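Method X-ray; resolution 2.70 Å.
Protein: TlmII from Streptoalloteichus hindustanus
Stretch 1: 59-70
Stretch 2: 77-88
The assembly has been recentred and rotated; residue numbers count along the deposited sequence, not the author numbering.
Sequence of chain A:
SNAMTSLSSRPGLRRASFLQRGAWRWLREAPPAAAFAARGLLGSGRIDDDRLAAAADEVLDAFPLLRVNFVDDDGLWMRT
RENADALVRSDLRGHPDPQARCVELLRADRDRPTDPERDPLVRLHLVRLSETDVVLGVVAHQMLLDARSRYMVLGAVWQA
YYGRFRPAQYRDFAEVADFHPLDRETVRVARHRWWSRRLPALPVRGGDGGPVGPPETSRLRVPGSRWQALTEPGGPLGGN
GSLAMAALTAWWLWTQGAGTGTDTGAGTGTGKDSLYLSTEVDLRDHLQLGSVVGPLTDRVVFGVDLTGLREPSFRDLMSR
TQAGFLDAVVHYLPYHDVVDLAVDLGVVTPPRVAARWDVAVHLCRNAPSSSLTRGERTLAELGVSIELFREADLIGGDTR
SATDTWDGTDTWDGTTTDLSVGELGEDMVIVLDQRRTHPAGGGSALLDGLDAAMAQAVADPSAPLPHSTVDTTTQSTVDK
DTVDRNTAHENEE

Stretch 1 59-70: VLDAFPLLRVNF
Stretch 2 77-88: WMRTRENADALV

Two arginines, one from each stretch, tie residues 59-70 to residues 77-88. Arg81 (chi1 t, chi2 t, chi3 p, chi4 -102°) sends NH1 to Asn69 OD1 at 2.8 Å, the oxygen lying at the edge of the guanidinium, near its plane, where the N-H groups point. Two further bonds hold its own loop: NE donates to Asn83 O at 3.0 Å and NH2 to Ala84 O at 2.9 Å. Asn69 (chi1 m, chi2 93°) suits this site because its amide offers OD1 to the arginine while ND2 is bonded elsewhere in the structure.

Arg67 (chi1 m, chi2 t, chi3 m, chi4 113°) reciprocates. Its NH1 donates to Arg81 O at 2.9 Å, while NE and NH2 reach Leu60 O and Asp61 O, each at 2.9 Å. A planar group with several donors can thus join the last turn of helix 59-62 to the other stretch, satisfying three backbone carbonyls.

The backbone supplies the rest of the polar framework. After the helix, Phe63 leaves helical phi/psi (-113/89), residues 64-66 return to helical values, and Arg67 (-100/32) leads into strand 68-70. This strand runs antiparallel to strand 77-80, with 143° between their directions. Val68 pairs with Thr80 (CA-CA 4.5 Å), Asn69 with Arg79 (5.1 Å) and Phe70 with Met78 (4.9 Å). Only the middle pair is hydrogen-bonded: Asn69 N to Arg79 O and Arg79 N to Asn69 O, both 2.8 Å. Just beyond the bridges, Arg81 N donates to Arg67 O at 2.6 Å. CA-H...O contacts join Val68 CA to Arg79 O at 3.3 Å and Phe70 CA to Trp77 O at 3.4 Å.

Two waters extend the network: the oxygen of one water lies 2.6 Å from Leu66 O and 3.2 Å from Arg81 NH2, and the other touches Leu66 O, Val68 O and Arg81 NH1.

Val68, Phe70, Met78 and Thr80 share one sheet face. There Met78, a selenomethionine (chi1 m, chi2 t, chi3 p), offers a long, flexible apolar chain: its CE meets Val68 CG2 at 3.6 Å and Leu65 CD1 at 3.7 Å, while its CG lies 3.7 Å from Phe70 CE1. Val68 is t; Phe70 is m with chi2 -83°. Leu65 (chi1 t, chi2 p) has CA-to-CB pointing away, yet its end comes nearer.

Farther out, Leu60 (chi1 m, chi2 t) points toward the second stretch, its CD1 packing 3.8 Å from Ala86 CB and 4.1 Å from Ala84 CB. Both alanines point back with compact methyls, completing a small apolar contact before strand 87-88.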

# COMPACT_ATOMS: atom_id res chain seq x y z
N VAL A 59 -22.57 5.84 3.58
CA VAL A 59 -21.15 6.18 3.59
C VAL A 59 -20.69 6.67 2.22
O VAL A 59 -19.91 7.62 2.12
CB VAL A 59 -20.29 4.97 4.02
CG1 VAL A 59 -18.81 5.29 3.90
CG2 VAL A 59 -20.63 4.57 5.45
N LEU A 60 -21.20 6.04 1.16
CA LEU A 60 -20.89 6.46 -0.20
C LEU A 60 -21.38 7.88 -0.47
O LEU A 60 -20.83 8.58 -1.31
CB LEU A 60 -21.51 5.50 -1.22
CG LEU A 60 -20.87 4.11 -1.32
CD1 LEU A 60 -21.56 3.26 -2.38
CD2 LEU A 60 -19.37 4.22 -1.59
N ASP A 61 -22.41 8.28 0.26
CA ASP A 61 -22.97 9.62 0.13
C ASP A 61 -22.16 10.63 0.92
O ASP A 61 -21.81 11.70 0.41
CB ASP A 61 -24.43 9.63 0.60
CG ASP A 61 -25.01 11.04 0.68
OD1 ASP A 61 -25.58 11.51 -0.33
OD2 ASP A 61 -24.90 11.67 1.75
N ALA A 62 -21.85 10.28 2.17
CA ALA A 62 -21.18 11.20 3.09
C ALA A 62 -19.77 11.55 2.65
O ALA A 62 -19.23 12.59 3.03
CB ALA A 62 -21.17 10.61 4.49
N PHE A 63 -19.16 10.68 1.84
CA PHE A 63 -17.80 10.91 1.35
C PHE A 63 -17.79 11.12 -0.16
O PHE A 63 -17.63 10.17 -0.92
CB PHE A 63 -16.89 9.73 1.69
CG PHE A 63 -16.56 9.61 3.15
CD1 PHE A 63 -15.70 10.52 3.75
CD2 PHE A 63 -17.08 8.58 3.91
CE1 PHE A 63 -15.39 10.41 5.09
CE2 PHE A 63 -16.76 8.46 5.25
CZ PHE A 63 -15.92 9.37 5.84
N PRO A 64 -17.95 12.38 -0.60
CA PRO A 64 -17.96 12.71 -2.03
C PRO A 64 -16.70 12.27 -2.77
O PRO A 64 -16.72 12.16 -4.00
CB PRO A 64 -18.09 14.24 -2.05
CG PRO A 64 -17.69 14.68 -0.66
CD PRO A 64 -18.12 13.57 0.24
N LEU A 65 -15.62 12.02 -2.04
CA LEU A 65 -14.38 11.55 -2.65
C LEU A 65 -14.57 10.19 -3.30
O LEU A 65 -13.98 9.89 -4.34
CB LEU A 65 -13.26 11.48 -1.61
CG LEU A 65 -11.95 10.85 -2.10
CD1 LEU A 65 -11.34 11.68 -3.21
CD2 LEU A 65 -10.97 10.68 -0.96
N LEU A 66 -15.40 9.35 -2.68
CA LEU A 66 -15.65 8.02 -3.19
C LEU A 66 -16.39 8.06 -4.53
O LEU A 66 -16.30 7.13 -5.32
CB LEU A 66 -16.45 7.21 -2.18
CG LEU A 66 -15.85 7.09 -0.78
CD1 LEU A 66 -16.76 6.28 0.13
CD2 LEU A 66 -14.46 6.48 -0.84
N ARG A 67 -17.10 9.16 -4.77
CA ARG A 67 -17.87 9.32 -5.99
C ARG A 67 -17.14 10.21 -6.99
O ARG A 67 -17.76 10.93 -7.77
CB ARG A 67 -19.24 9.92 -5.67
CG ARG A 67 -20.15 9.01 -4.86
CD ARG A 67 -21.46 9.68 -4.49
NE ARG A 67 -21.31 10.57 -3.34
CZ ARG A 67 -21.44 11.89 -3.39
NH1 ARG A 67 -21.73 12.49 -4.54
NH2 ARG A 67 -21.30 12.62 -2.29
N VAL A 68 -15.81 10.14 -6.98
CA VAL A 68 -15.01 11.03 -7.81
C VAL A 68 -14.43 10.34 -9.05
O VAL A 68 -13.88 9.24 -8.98
CB VAL A 68 -13.86 11.67 -6.99
CG1 VAL A 68 -12.72 12.11 -7.89
CG2 VAL A 68 -14.40 12.84 -6.18
N ASN A 69 -14.60 10.99 -10.20
CA ASN A 69 -13.95 10.57 -11.43
C ASN A 69 -12.90 11.60 -11.83
O ASN A 69 -12.91 12.73 -11.33
CB ASN A 69 -14.97 10.39 -12.55
CG ASN A 69 -15.88 9.21 -12.31
OD1 ASN A 69 -16.97 9.35 -11.75
ND2 ASN A 69 -15.44 8.03 -12.74
N PHE A 70 -11.99 11.22 -12.71
CA PHE A 70 -10.89 12.10 -13.10
C PHE A 70 -11.02 12.60 -14.53
O PHE A 70 -11.49 11.89 -15.41
CB PHE A 70 -9.55 11.40 -12.90
CG PHE A 70 -9.24 11.10 -11.46
CD1 PHE A 70 -8.69 12.08 -10.64
CD2 PHE A 70 -9.51 9.86 -10.92
CE1 PHE A 70 -8.41 11.81 -9.32
CE2 PHE A 70 -9.23 9.58 -9.60
CZ PHE A 70 -8.68 10.56 -8.80
N TRP A 77 -7.98 16.78 -13.04
CA TRP A 77 -9.05 17.38 -12.25
C TRP A 77 -9.97 16.32 -11.64
O TRP A 77 -10.08 15.21 -12.15
CB TRP A 77 -9.88 18.33 -13.12
CG TRP A 77 -9.07 19.42 -13.76
CD1 TRP A 77 -8.36 19.33 -14.91
CD2 TRP A 77 -8.89 20.76 -13.27
NE1 TRP A 77 -7.75 20.53 -15.19
CE2 TRP A 77 -8.06 21.42 -14.20
CE3 TRP A 77 -9.36 21.45 -12.16
CZ2 TRP A 77 -7.69 22.76 -14.03
CZ3 TRP A 77 -8.99 22.78 -12.00
CH2 TRP A 77 -8.16 23.41 -12.93
N MSE A 78 -10.62 16.68 -10.53
CA MSE A 78 -11.57 15.78 -9.88
C MSE A 78 -13.01 16.21 -10.16
O MSE A 78 -13.32 17.40 -10.17
CB MSE A 78 -11.30 15.70 -8.38
CG MSE A 78 -10.20 14.73 -8.00
SE MSE A 78 -9.68 14.84 -6.12
CE MSE A 78 -11.42 14.70 -5.27
N ARG A 79 -13.87 15.23 -10.39
CA ARG A 79 -15.27 15.49 -10.72
C ARG A 79 -16.16 14.62 -9.84
O ARG A 79 -16.03 13.40 -9.83
CB ARG A 79 -15.51 15.16 -12.20
CG ARG A 79 -16.91 15.44 -12.71
CD ARG A 79 -17.07 14.92 -14.14
NE ARG A 79 -18.27 15.43 -14.79
CZ ARG A 79 -18.32 16.58 -15.47
NH1 ARG A 79 -17.24 17.33 -15.59
NH2 ARG A 79 -19.46 16.97 -16.04
N THR A 80 -17.07 15.25 -9.11
CA THR A 80 -17.91 14.51 -8.17
C THR A 80 -19.20 14.00 -8.81
O THR A 80 -20.07 14.78 -9.18
CB THR A 80 -18.25 15.34 -6.93
OG1 THR A 80 -17.04 15.81 -6.32
CG2 THR A 80 -19.02 14.50 -5.93
N ARG A 81 -19.29 12.69 -8.95
CA ARG A 81 -20.45 12.04 -9.53
C ARG A 81 -21.63 12.13 -8.57
O ARG A 81 -21.48 11.94 -7.37
CB ARG A 81 -20.11 10.58 -9.83
CG ARG A 81 -20.98 9.91 -10.88
CD ARG A 81 -20.44 8.52 -11.22
NE ARG A 81 -20.39 7.63 -10.06
CZ ARG A 81 -19.28 7.34 -9.38
NH1 ARG A 81 -18.12 7.86 -9.74
NH2 ARG A 81 -19.34 6.52 -8.33
N GLU A 82 -22.81 12.43 -9.11
CA GLU A 82 -24.01 12.61 -8.29
C GLU A 82 -24.56 11.29 -7.75
O GLU A 82 -24.88 11.19 -6.56
CB GLU A 82 -25.08 13.35 -9.09
CG GLU A 82 -24.66 14.73 -9.55
CD GLU A 82 -25.76 15.46 -10.29
OE1 GLU A 82 -26.43 14.83 -11.13
OE2 GLU A 82 -25.96 16.67 -10.02
N ASN A 83 -24.66 10.29 -8.61
CA ASN A 83 -25.14 8.98 -8.21
C ASN A 83 -23.99 8.00 -8.01
O ASN A 83 -23.14 7.85 -8.89
CB ASN A 83 -26.15 8.42 -9.22
CG ASN A 83 -27.47 9.17 -9.20
OD1 ASN A 83 -27.60 10.23 -8.58
ND2 ASN A 83 -28.47 8.61 -9.87
N ALA A 84 -23.96 7.34 -6.86
CA ALA A 84 -22.88 6.42 -6.52
C ALA A 84 -22.81 5.23 -7.47
O ALA A 84 -21.83 5.08 -8.20
CB ALA A 84 -23.00 5.96 -5.08
N ASP A 85 -23.86 4.41 -7.46
CA ASP A 85 -23.92 3.20 -8.28
C ASP A 85 -22.67 2.33 -8.06
O ASP A 85 -21.98 1.95 -9.00
CB ASP A 85 -24.08 3.56 -9.76
CG ASP A 85 -24.38 2.36 -10.64
OD1 ASP A 85 -25.51 1.82 -10.56
OD2 ASP A 85 -23.49 1.95 -11.42
N ALA A 86 -22.40 2.04 -6.79
CA ALA A 86 -21.15 1.37 -6.43
C ALA A 86 -21.37 0.23 -5.43
O ALA A 86 -20.40 -0.38 -4.97
CB ALA A 86 -20.18 2.39 -5.86
N LEU A 87 -22.62 -0.05 -5.10
CA LEU A 87 -22.91 -1.13 -4.17
C LEU A 87 -23.28 -2.42 -4.90
O LEU A 87 -24.34 -2.52 -5.52
CB LEU A 87 -24.03 -0.73 -3.21
CG LEU A 87 -24.43 -1.79 -2.18
CD1 LEU A 87 -23.23 -2.22 -1.35
CD2 LEU A 87 -25.54 -1.26 -1.29
N VAL A 88 -22.39 -3.40 -4.84
CA VAL A 88 -22.60 -4.70 -5.47
C VAL A 88 -22.95 -5.75 -4.42
O VAL A 88 -22.22 -5.94 -3.45
CB VAL A 88 -21.35 -5.16 -6.24
CG1 VAL A 88 -21.59 -6.51 -6.89
CG2 VAL A 88 -20.96 -4.11 -7.28
O HOH W 1 -17.30 5.01 -6.40
O HOH W 2 -15.53 6.79 -8.16